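Local coordinates for protein 2-oxo-1,2-dihydroquinoline 8-monooxygenase, oxygenase component (Pseudomonas putida, PDB 1Z02) that probably hydroxylates 2-oxoquinoline at its 8 position, as the oxygenase component of a Rieske-type monooxygenase that holds a [2Fe-2S] cluster and a mononuclear iron, at residues I41-A47 against I148-E154; P46-E52 against G436-E440; R72-F78 against P140-V144. All blocks are in the same frame, centred on the assembly; numbering follows the deposited sequence.

Contact 1 of 3, residues I41-A47 against I148-E154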
loop_
_atom_site.group_PDB
_atom_site.type_symbol
_atom_site.label_atom_id
_atom_site.label_comp_id
_atom_site.label_asym_id
_atom_site.label_seq_id
_atom_site.Cartn_x
_atom_site.Cartn_y
_atom_site.Cartn_z
ATOM N N ILE A 41 -4.283 -22.937 -13.889
ATOM C CA ILE A 41 -3.017 -23.620 -13.704
ATOM C C ILE A 41 -3.008 -24.925 -14.496
ATOM O O ILE A 41 -4.059 -25.395 -14.931
ATOM C CB ILE A 41 -2.761 -23.871 -12.196
ATOM C CG1 ILE A 41 -1.273 -24.143 -11.957
ATOM C CG2 ILE A 41 -3.627 -25.013 -11.696
ATOM C CD1 ILE A 41 -0.879 -24.113 -10.497
ATOM N N ASN A 42 -1.822 -25.498 -14.679
ATOM C CA ASN A 42 -1.641 -26.723 -15.446
ATOM C C ASN A 42 -1.827 -26.392 -16.924
ATOM O O ASN A 42 -2.547 -27.089 -17.642
ATOM C CB ASN A 42 -2.647 -27.794 -15.014
ATOM C CG ASN A 42 -2.446 -28.229 -13.578
ATOM O OD1 ASN A 42 -3.386 -28.644 -12.907
ATOM N ND2 ASN A 42 -1.215 -28.149 -13.105
ATOM N N HIS A 43 -1.172 -25.314 -17.357
ATOM C CA HIS A 43 -1.215 -24.844 -18.742
ATOM C C HIS A 43 0.155 -24.305 -19.144
ATOM O O HIS A 43 0.980 -23.996 -18.280
ATOM C CB HIS A 43 -2.256 -23.725 -18.911
ATOM C CG HIS A 43 -3.656 -24.216 -19.116
ATOM N ND1 HIS A 43 -4.549 -24.391 -18.079
ATOM C CD2 HIS A 43 -4.325 -24.554 -20.243
ATOM C CE1 HIS A 43 -5.705 -24.810 -18.559
ATOM N NE2 HIS A 43 -5.597 -24.917 -19.872
ATOM N N TRP A 44 0.399 -24.204 -20.450
ATOM C CA TRP A 44 1.669 -23.682 -20.952
ATOM C C TRP A 44 1.577 -22.163 -21.053
ATOM O O TRP A 44 0.550 -21.624 -21.467
ATOM C CB TRP A 44 2.011 -24.248 -22.346
ATOM C CG TRP A 44 2.442 -25.691 -22.371
ATOM C CD1 TRP A 44 1.646 -26.787 -22.547
ATOM C CD2 TRP A 44 3.780 -26.190 -22.223
ATOM N NE1 TRP A 44 2.405 -27.938 -22.515
ATOM C CE2 TRP A 44 3.716 -27.600 -22.315
ATOM C CE3 TRP A 44 5.026 -25.583 -22.015
ATOM C CZ2 TRP A 44 4.852 -28.410 -22.215
ATOM C CZ3 TRP A 44 6.157 -26.389 -21.916
ATOM C CH2 TRP A 44 6.059 -27.788 -22.011
ATOM N N TYR A 45 2.653 -21.480 -20.673
ATOM C CA TYR A 45 2.713 -20.020 -20.744
ATOM C C TYR A 45 4.102 -19.600 -21.194
ATOM O O TYR A 45 5.072 -20.322 -20.975
ATOM C CB TYR A 45 2.482 -19.373 -19.370
ATOM C CG TYR A 45 1.085 -19.469 -18.822
ATOM C CD1 TYR A 45 0.736 -20.479 -17.930
ATOM C CD2 TYR A 45 0.108 -18.539 -19.186
ATOM C CE1 TYR A 45 -0.550 -20.561 -17.411
ATOM C CE2 TYR A 45 -1.183 -18.613 -18.675
ATOM C CZ TYR A 45 -1.507 -19.628 -17.786
ATOM O OH TYR A 45 -2.783 -19.725 -17.277
ATOM N N PRO A 46 4.216 -18.428 -21.835
ATOM C CA PRO A 46 5.530 -17.957 -22.273
ATOM C C PRO A 46 6.202 -17.419 -21.001
ATOM O O PRO A 46 5.570 -16.705 -20.212
ATOM C CB PRO A 46 5.178 -16.864 -23.282
ATOM C CG PRO A 46 3.899 -16.308 -22.744
ATOM C CD PRO A 46 3.143 -17.557 -22.356
ATOM N N ALA A 47 7.457 -17.788 -20.775
ATOM C CA ALA A 47 8.166 -17.335 -19.583
ATOM C C ALA A 47 9.144 -16.202 -19.868
ATOM O O ALA A 47 9.162 -15.180 -19.169
ATOM C CB ALA A 47 8.914 -18.513 -18.938
ATOM N N ILE A 148 10.614 -19.133 -24.821
ATOM C CA ILE A 148 10.780 -20.143 -23.782
ATOM C C ILE A 148 9.437 -20.328 -23.071
ATOM O O ILE A 148 9.020 -19.463 -22.295
ATOM C CB ILE A 148 11.831 -19.726 -22.721
ATOM C CG1 ILE A 148 13.222 -19.642 -23.360
ATOM C CG2 ILE A 148 11.857 -20.750 -21.580
ATOM C CD1 ILE A 148 14.319 -19.251 -22.397
ATOM N N PHE A 149 8.756 -21.441 -23.341
ATOM C CA PHE A 149 7.471 -21.718 -22.699
ATOM C C PHE A 149 7.667 -22.642 -21.503
ATOM O O PHE A 149 8.521 -23.530 -21.521
ATOM C CB PHE A 149 6.481 -22.376 -23.672
ATOM C CG PHE A 149 6.105 -21.511 -24.843
ATOM C CD1 PHE A 149 6.883 -21.498 -26.002
ATOM C CD2 PHE A 149 4.973 -20.704 -24.786
ATOM C CE1 PHE A 149 6.530 -20.688 -27.090
ATOM C CE2 PHE A 149 4.612 -19.898 -25.856
ATOM C CZ PHE A 149 5.393 -19.888 -27.016
ATOM N N VAL A 150 6.881 -22.420 -20.457
ATOM C CA VAL A 150 6.962 -23.239 -19.256
ATOM C C VAL A 150 5.572 -23.745 -18.930
ATOM O O VAL A 150 4.589 -23.023 -19.099
ATOM C CB VAL A 150 7.495 -22.432 -18.040
ATOM C CG1 VAL A 150 7.535 -23.305 -16.808
ATOM C CG2 VAL A 150 8.885 -21.908 -18.331
ATOM N N PHE A 151 5.489 -24.996 -18.492
ATOM C CA PHE A 151 4.209 -25.588 -18.125
ATOM C C PHE A 151 4.038 -25.363 -16.623
ATOM O O PHE A 151 4.589 -26.117 -15.805
ATOM C CB PHE A 151 4.203 -27.091 -18.425
ATOM C CG PHE A 151 2.867 -27.745 -18.217
ATOM C CD1 PHE A 151 1.807 -27.481 -19.079
ATOM C CD2 PHE A 151 2.654 -28.599 -17.139
ATOM C CE1 PHE A 151 0.555 -28.057 -18.870
ATOM C CE2 PHE A 151 1.400 -29.182 -16.922
ATOM C CZ PHE A 151 0.351 -28.907 -17.790
ATOM N N VAL A 152 3.289 -24.320 -16.269
ATOM C CA VAL A 152 3.047 -23.980 -14.870
ATOM C C VAL A 152 1.975 -24.912 -14.320
ATOM O O VAL A 152 0.805 -24.831 -14.701
ATOM C CB VAL A 152 2.594 -22.511 -14.735
ATOM C CG1 VAL A 152 2.563 -22.098 -13.254
ATOM C CG2 VAL A 152 3.539 -21.614 -15.525
ATOM N N ARG A 153 2.379 -25.797 -13.413
ATOM C CA ARG A 153 1.469 -26.786 -12.852
ATOM C C ARG A 153 1.446 -26.833 -11.332
ATOM O O ARG A 153 2.329 -26.290 -10.665
ATOM C CB ARG A 153 1.855 -28.173 -13.376
ATOM C CG ARG A 153 3.308 -28.515 -13.090
ATOM C CD ARG A 153 3.629 -29.972 -13.329
ATOM N NE ARG A 153 5.049 -30.252 -13.119
ATOM C CZ ARG A 153 5.606 -31.444 -13.310
ATOM N NH1 ARG A 153 6.904 -31.614 -13.099
ATOM N NH2 ARG A 153 4.860 -32.469 -13.710
ATOM N N GLU A 154 0.425 -27.496 -10.793
ATOM C CA GLU A 154 0.303 -27.667 -9.351
ATOM C C GLU A 154 1.364 -28.692 -8.966
ATOM O O GLU A 154 1.780 -29.508 -9.796
ATOM C CB GLU A 154 -1.075 -28.219 -8.981
ATOM C CG GLU A 154 -2.252 -27.507 -9.617
ATOM C CD GLU A 154 -3.566 -28.188 -9.301
ATOM O OE1 GLU A 154 -4.124 -27.946 -8.213
ATOM O OE2 GLU A 154 -4.031 -28.983 -10.138
#

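Contact 2 of 3, residues P46-E52 against G436-E440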
loop_
_atom_site.group_PDB
_atom_site.type_symbol
_atom_site.label_atom_id
_atom_site.label_comp_id
_atom_site.label_asym_id
_atom_site.label_seq_id
_atom_site.Cartn_x
_atom_site.Cartn_y
_atom_site.Cartn_z
ATOM N N PRO A 46 4.216 -18.428 -21.835
ATOM C CA PRO A 46 5.530 -17.957 -22.273
ATOM C C PRO A 46 6.202 -17.419 -21.001
ATOM O O PRO A 46 5.570 -16.705 -20.212
ATOM C CB PRO A 46 5.178 -16.864 -23.282
ATOM C CG PRO A 46 3.899 -16.308 -22.744
ATOM C CD PRO A 46 3.143 -17.557 -22.356
ATOM N N ALA A 47 7.457 -17.788 -20.775
ATOM C CA ALA A 47 8.166 -17.335 -19.583
ATOM C C ALA A 47 9.144 -16.202 -19.868
ATOM O O ALA A 47 9.162 -15.180 -19.169
ATOM C CB ALA A 47 8.914 -18.513 -18.938
ATOM N N LEU A 48 9.971 -16.392 -20.890
ATOM C CA LEU A 48 10.977 -15.398 -21.251
ATOM C C LEU A 48 11.364 -15.573 -22.705
ATOM O O LEU A 48 11.153 -16.638 -23.276
ATOM C CB LEU A 48 12.243 -15.594 -20.401
ATOM C CG LEU A 48 12.208 -15.379 -18.887
ATOM C CD1 LEU A 48 13.456 -15.968 -18.260
ATOM C CD2 LEU A 48 12.098 -13.898 -18.584
ATOM N N PHE A 49 11.905 -14.522 -23.306
ATOM C CA PHE A 49 12.388 -14.615 -24.673
ATOM C C PHE A 49 13.740 -15.295 -24.513
ATOM O O PHE A 49 14.384 -15.177 -23.469
ATOM C CB PHE A 49 12.598 -13.229 -25.291
ATOM C CG PHE A 49 11.332 -12.568 -25.761
ATOM C CD1 PHE A 49 10.886 -11.392 -25.161
ATOM C CD2 PHE A 49 10.594 -13.110 -26.815
ATOM C CE1 PHE A 49 9.717 -10.758 -25.601
ATOM C CE2 PHE A 49 9.420 -12.486 -27.265
ATOM C CZ PHE A 49 8.984 -11.305 -26.654
ATOM N N THR A 50 14.176 -16.012 -25.535
ATOM C CA THR A 50 15.455 -16.691 -25.475
ATOM C C THR A 50 16.586 -15.729 -25.110
ATOM O O THR A 50 17.479 -16.079 -24.337
ATOM C CB THR A 50 15.750 -17.377 -26.830
ATOM O OG1 THR A 50 14.836 -18.469 -27.017
ATOM C CG2 THR A 50 17.175 -17.894 -26.882
ATOM N N HIS A 51 16.537 -14.513 -25.646
ATOM C CA HIS A 51 17.584 -13.537 -25.369
ATOM C C HIS A 51 17.612 -13.081 -23.911
ATOM O O HIS A 51 18.563 -12.431 -23.475
ATOM C CB HIS A 51 17.472 -12.334 -26.320
ATOM C CG HIS A 51 16.219 -11.532 -26.161
ATOM N ND1 HIS A 51 15.990 -10.710 -25.076
ATOM C CD2 HIS A 51 15.144 -11.390 -26.972
ATOM C CE1 HIS A 51 14.831 -10.096 -25.229
ATOM N NE2 HIS A 51 14.297 -10.491 -26.373
ATOM N N GLU A 52 16.586 -13.440 -23.147
ATOM C CA GLU A 52 16.541 -13.060 -21.742
ATOM C C GLU A 52 17.196 -14.107 -20.848
ATOM O O GLU A 52 17.242 -13.940 -19.629
ATOM C CB GLU A 52 15.098 -12.850 -21.300
ATOM C CG GLU A 52 14.457 -11.602 -21.851
ATOM C CD GLU A 52 13.026 -11.425 -21.376
ATOM O OE1 GLU A 52 12.152 -12.179 -21.841
ATOM O OE2 GLU A 52 12.777 -10.534 -20.532
ATOM N N GLY A 436 6.035 -5.668 -10.450
ATOM C CA GLY A 436 6.698 -6.223 -11.615
ATOM C C GLY A 436 6.545 -7.704 -11.914
ATOM O O GLY A 436 5.603 -8.355 -11.466
ATOM N N TYR A 437 7.497 -8.235 -12.681
ATOM C CA TYR A 437 7.470 -9.633 -13.097
ATOM C C TYR A 437 8.805 -10.342 -12.881
ATOM O O TYR A 437 8.869 -11.374 -12.209
ATOM C CB TYR A 437 7.067 -9.678 -14.573
ATOM C CG TYR A 437 7.138 -11.039 -15.224
ATOM C CD1 TYR A 437 6.335 -12.091 -14.784
ATOM C CD2 TYR A 437 8.002 -11.270 -16.295
ATOM C CE1 TYR A 437 6.395 -13.342 -15.404
ATOM C CE2 TYR A 437 8.063 -12.500 -16.912
ATOM C CZ TYR A 437 7.260 -13.532 -16.469
ATOM O OH TYR A 437 7.309 -14.743 -17.122
ATOM N N LYS A 438 9.873 -9.785 -13.454
ATOM C CA LYS A 438 11.204 -10.369 -13.313
ATOM C C LYS A 438 11.801 -10.047 -11.945
ATOM O O LYS A 438 11.892 -8.881 -11.554
ATOM C CB LYS A 438 12.115 -9.852 -14.435
ATOM C CG LYS A 438 11.621 -10.255 -15.822
ATOM C CD LYS A 438 12.382 -9.565 -16.955
ATOM C CE LYS A 438 13.737 -10.193 -17.203
ATOM N NZ LYS A 438 14.369 -9.608 -18.429
ATOM N N VAL A 439 12.195 -11.087 -11.215
ATOM C CA VAL A 439 12.777 -10.901 -9.895
ATOM C C VAL A 439 14.103 -10.153 -9.970
ATOM O O VAL A 439 14.989 -10.509 -10.757
ATOM C CB VAL A 439 13.001 -12.260 -9.191
ATOM C CG1 VAL A 439 13.628 -12.047 -7.824
ATOM C CG2 VAL A 439 11.683 -12.989 -9.049
ATOM N N GLU A 440 14.223 -9.109 -9.150
ATOM C CA GLU A 440 15.425 -8.283 -9.100
ATOM C C GLU A 440 16.513 -9.058 -8.373
ATOM O O GLU A 440 16.264 -9.662 -7.325
ATOM C CB GLU A 440 15.135 -6.978 -8.356
ATOM C CG GLU A 440 16.016 -5.814 -8.790
ATOM C CD GLU A 440 15.798 -4.576 -7.949
ATOM O OE1 GLU A 440 16.285 -3.493 -8.336
ATOM O OE2 GLU A 440 15.142 -4.687 -6.895
HETATM O O HOH W 1 5.002 -14.552 -18.790
HETATM O O HOH W 2 16.699 -12.059 -17.857
#

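Contact 3 of 3, residues R72-F78 against P140-V144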
loop_
_atom_site.group_PDB
_atom_site.type_symbol
_atom_site.label_atom_id
_atom_site.label_comp_id
_atom_site.label_asym_id
_atom_site.label_seq_id
_atom_site.Cartn_x
_atom_site.Cartn_y
_atom_site.Cartn_z
ATOM N N ARG A 72 19.815 -21.777 -17.854
ATOM C CA ARG A 72 20.195 -22.457 -19.088
ATOM C C ARG A 72 21.553 -23.108 -18.882
ATOM O O ARG A 72 22.514 -22.437 -18.510
ATOM C CB ARG A 72 20.283 -21.485 -20.264
ATOM C CG ARG A 72 20.645 -22.176 -21.585
ATOM C CD ARG A 72 20.978 -21.173 -22.688
ATOM N NE ARG A 72 19.863 -20.282 -23.020
ATOM C CZ ARG A 72 18.786 -20.648 -23.710
ATOM N NH1 ARG A 72 17.826 -19.770 -23.957
ATOM N NH2 ARG A 72 18.666 -21.889 -24.165
ATOM N N VAL A 73 21.626 -24.416 -19.101
ATOM C CA VAL A 73 22.879 -25.139 -18.952
ATOM C C VAL A 73 23.108 -26.011 -20.179
ATOM O O VAL A 73 22.269 -26.843 -20.522
ATOM C CB VAL A 73 22.875 -26.029 -17.707
ATOM C CG1 VAL A 73 24.239 -26.688 -17.549
ATOM C CG2 VAL A 73 22.577 -25.202 -16.487
ATOM N N ASN A 74 24.252 -25.819 -20.830
ATOM C CA ASN A 74 24.588 -26.568 -22.037
ATOM C C ASN A 74 23.508 -26.367 -23.091
ATOM O O ASN A 74 23.115 -27.306 -23.778
ATOM C CB ASN A 74 24.734 -28.063 -21.734
ATOM C CG ASN A 74 25.861 -28.357 -20.753
ATOM O OD1 ASN A 74 26.954 -27.792 -20.848
ATOM N ND2 ASN A 74 25.601 -29.254 -19.810
ATOM N N GLY A 75 23.027 -25.135 -23.208
ATOM C CA GLY A 75 22.008 -24.839 -24.194
ATOM C C GLY A 75 20.589 -25.172 -23.787
ATOM O O GLY A 75 19.643 -24.653 -24.380
ATOM N N LYS A 76 20.425 -26.021 -22.779
ATOM C CA LYS A 76 19.086 -26.396 -22.341
ATOM C C LYS A 76 18.601 -25.606 -21.118
ATOM O O LYS A 76 19.347 -25.394 -20.163
ATOM C CB LYS A 76 19.038 -27.896 -22.045
ATOM C CG LYS A 76 17.639 -28.418 -21.796
ATOM C CD LYS A 76 17.637 -29.912 -21.530
ATOM C CE LYS A 76 16.221 -30.421 -21.254
ATOM N NZ LYS A 76 16.199 -31.877 -20.924
ATOM N N VAL A 77 17.341 -25.179 -21.161
ATOM C CA VAL A 77 16.740 -24.413 -20.066
ATOM C C VAL A 77 15.924 -25.293 -19.123
ATOM O O VAL A 77 15.137 -26.133 -19.564
ATOM C CB VAL A 77 15.798 -23.307 -20.603
ATOM C CG1 VAL A 77 15.183 -22.534 -19.452
ATOM C CG2 VAL A 77 16.563 -22.368 -21.500
ATOM N N PHE A 78 16.109 -25.085 -17.823
ATOM C CA PHE A 78 15.378 -25.838 -16.807
ATOM C C PHE A 78 14.582 -24.873 -15.947
ATOM O O PHE A 78 14.983 -23.725 -15.758
ATOM C CB PHE A 78 16.339 -26.637 -15.916
ATOM C CG PHE A 78 17.098 -27.701 -16.653
ATOM C CD1 PHE A 78 18.238 -27.382 -17.385
ATOM C CD2 PHE A 78 16.648 -29.017 -16.654
ATOM C CE1 PHE A 78 18.915 -28.358 -18.109
ATOM C CE2 PHE A 78 17.319 -30.002 -17.378
ATOM C CZ PHE A 78 18.454 -29.670 -18.107
ATOM N N PRO A 140 7.979 -28.323 -16.704
ATOM C CA PRO A 140 8.410 -28.666 -18.060
ATOM C C PRO A 140 8.669 -27.429 -18.901
ATOM O O PRO A 140 7.881 -26.489 -18.875
ATOM C CB PRO A 140 7.238 -29.481 -18.602
ATOM C CG PRO A 140 6.676 -30.128 -17.391
ATOM C CD PRO A 140 6.719 -29.008 -16.362
ATOM N N VAL A 141 9.768 -27.439 -19.645
ATOM C CA VAL A 141 10.115 -26.319 -20.499
ATOM C C VAL A 141 10.151 -26.729 -21.956
ATOM O O VAL A 141 10.621 -27.813 -22.301
ATOM C CB VAL A 141 11.507 -25.751 -20.148
ATOM C CG1 VAL A 141 11.899 -24.662 -21.136
ATOM C CG2 VAL A 141 11.501 -25.197 -18.728
ATOM N N HIS A 142 9.653 -25.844 -22.807
ATOM C CA HIS A 142 9.665 -26.072 -24.237
ATOM C C HIS A 142 10.074 -24.765 -24.913
ATOM O O HIS A 142 9.270 -23.841 -25.046
ATOM C CB HIS A 142 8.293 -26.522 -24.727
ATOM C CG HIS A 142 8.274 -26.894 -26.175
ATOM N ND1 HIS A 142 7.375 -27.782 -26.709
ATOM C CD2 HIS A 142 9.042 -26.495 -27.209
ATOM C CE1 HIS A 142 7.590 -27.915 -28.004
ATOM N NE2 HIS A 142 8.598 -27.141 -28.334
ATOM N N GLU A 143 11.333 -24.699 -25.328
ATOM C CA GLU A 143 11.874 -23.518 -25.992
ATOM C C GLU A 143 11.841 -23.718 -27.507
ATOM O O GLU A 143 12.242 -24.772 -28.010
ATOM C CB GLU A 143 13.315 -23.281 -25.531
ATOM C CG GLU A 143 13.953 -22.008 -26.084
ATOM C CD GLU A 143 15.343 -21.790 -25.552
ATOM O OE1 GLU A 143 15.882 -20.678 -25.709
ATOM O OE2 GLU A 143 15.902 -22.736 -24.974
ATOM N N VAL A 144 11.373 -22.706 -28.230
ATOM C CA VAL A 144 11.279 -22.793 -29.679
ATOM C C VAL A 144 11.260 -21.410 -30.339
ATOM O O VAL A 144 10.528 -20.513 -29.914
ATOM C CB VAL A 144 10.004 -23.577 -30.098
ATOM C CG1 VAL A 144 8.757 -22.808 -29.681
ATOM C CG2 VAL A 144 9.997 -23.817 -31.598
HETATM O O HOH W 3 15.891 -25.098 -23.709
#

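Contact 1 of 3, residues I41-A47 against I148-E154
W44 and F151 face each other as a non-hydrogen-bonded pair of two antiparallel strands, and their side chains cross at about a right angle. F151 CB sits over the indole, 3.8 Å from the centroid of the W44 six-membered ring and almost on its normal, a CH-pi contact. The phenyl then turns its edge to the W44 five-membered ring, the planes 57° apart, in an edge-to-face pair that brings F151 CD1 to 3.5 Å from W44 NE1. Because CG of F151 is anti to the backbone N (chi1 -174°), the ring lies back over the start of the partner strand, its CZ 3.4 Å from N42 O. On the sheet face of W44 and F151, F149 CB packs 3.9 Å from W44 CE3, while its ring reaches P46. On the other face of the sheet, that of H43, Y45 CD1 touches V152 CG2; at the end of the pairing A47 CB is pressed to 3.4 Å from V150 CG2, tighter than a usual carbon contact.

Y45 and V150 exchange two backbone hydrogen bonds, and A47 N adds a third to I148 O at 2.7 Å. At the other end V152 O accepts N42 N at 2.7 Å and, weakly, H43 N.

Further out, P163 O accepts W44 NE1 and so fixes the rotation of the indole, F157 meets the F151 ring, and R153 is paired with D159. The doubled pairing at V152 is a G1 beta bulge, with N42 at positive phi, in a three-stranded antiparallel sheet (43-49, 147-152, 141-144) of the kind that builds the base of a Rieske domain.

Contact 2 of 3, residues P46-E52 against G436-E440
Y437 reaches strand 46-49 through its hydroxyl, which donates to A47 O at 2.8 Å. The donor lies in the carbonyl plane on a lone pair, with a C=O...O angle of 122°, and the carbonyl oxygen in turn lies in the plane of the phenol at its edge. CG of Y437 is anti to its backbone N (chi1 173°), which carries the ring straight out to the strand. A water gives one hydrogen to P46 O at 2.6 Å and another to Y437 OH at 2.9 Å, so the buried hydroxyl is held from two partners.

The other half of the contact is looser and belongs to an exposed lysine. K438, its chain bent at chi3 (78°), brings NZ to 2.8 Å from E52 OE2 in a salt bridge on the anti side of that oxygen. Apolar support is slight: L48 CD2 is 4.3 Å from K438 CE. A second water, bound to E52 O, accepts only a weak bond from K438 NZ. E52 itself is firmly placed, since its OE1 accepts F49 N at 2.8 Å along a nearly straight bond and also takes H202 NE2.

The A47-L48 step is a classic beta bulge opposite I148. The loop 436-440, following helix 423-430, runs past strand 58-63, where Y437 packs on I61 and V439 pairs with G60, and Y437 also touches E327 of strand 325-335.

Contact 3 of 3, residues R72-F78 against P140-V144
R72 and E143 join across the contact in an end-on salt bridge, two nitrogens meeting two oxygens. Along the arginine, CB passes 4.0 Å from V77 CG2 and CG runs on beside the same methyl. CD then turns, the chain bending at chi3 (-61°), so that the planar end doubles back over V77, whose CG2 stands 3.4 Å above the guanidinium plane of R72, offset toward its rim. NE faces away from this pairing and is bound to L53 O. At the tip NH1 donates to E143 OE1 at 2.8 Å, while NH2 donates to E143 OE2 at 3.0 Å. The two planar groups are 34° apart. NH2 makes a further bond, to G75 O at 2.9 Å, lying 49° above that carbonyl plane, which ties the arginine to the type I' turn of its own hairpin.

E143 comes from the facing strand with an extended chain. Its OE2 also receives a water at 2.7 Å, which accepts the V77 backbone N, and its OE1 is met by T50 OG1. Beside the charges the packing is thin: V141 CB rests against the carbonyl oxygen V77 O, and V141 CG1 lies 4.2 Å from V77 CB. The axes of strands 76-78 and 141-144 stay 7.4 Å apart, so side chains and one water do the joining.

With a methionine in place of R72, E143 would probably be left without its cationic mate and G75 O and L53 O without these side-chain donors. The carboxylate, gripped by two guanidinium nitrogens, a threonine hydroxyl and a water, is likely to stay ionised, and this charge pairing pins the 66-81 hairpin to the edge strand of the other sheet.

How the contacts relate
The three contacts gather round one small sheet of strands 43-49, 147-152 and 141-144, with centres 13 to 14 Å apart. Contact 1 pairs the first two strands; contact 2 shares P46 and A47 with it and continues along strand 43-49 to the C-terminal loop; contact 3 starts from strand 141-144 and reaches the hairpin 66-81. Along the chain, contact 3 falls entirely between the two segments of contact 1, while contacts 1 and 2 interleave. A residue of the 46-52 segment also bonds to strand 141-144, so contacts 2 and 3 meet directly. Together they join two sheets of the Rieske domain to each other and to the chain's far C-terminal end, away from both iron sites.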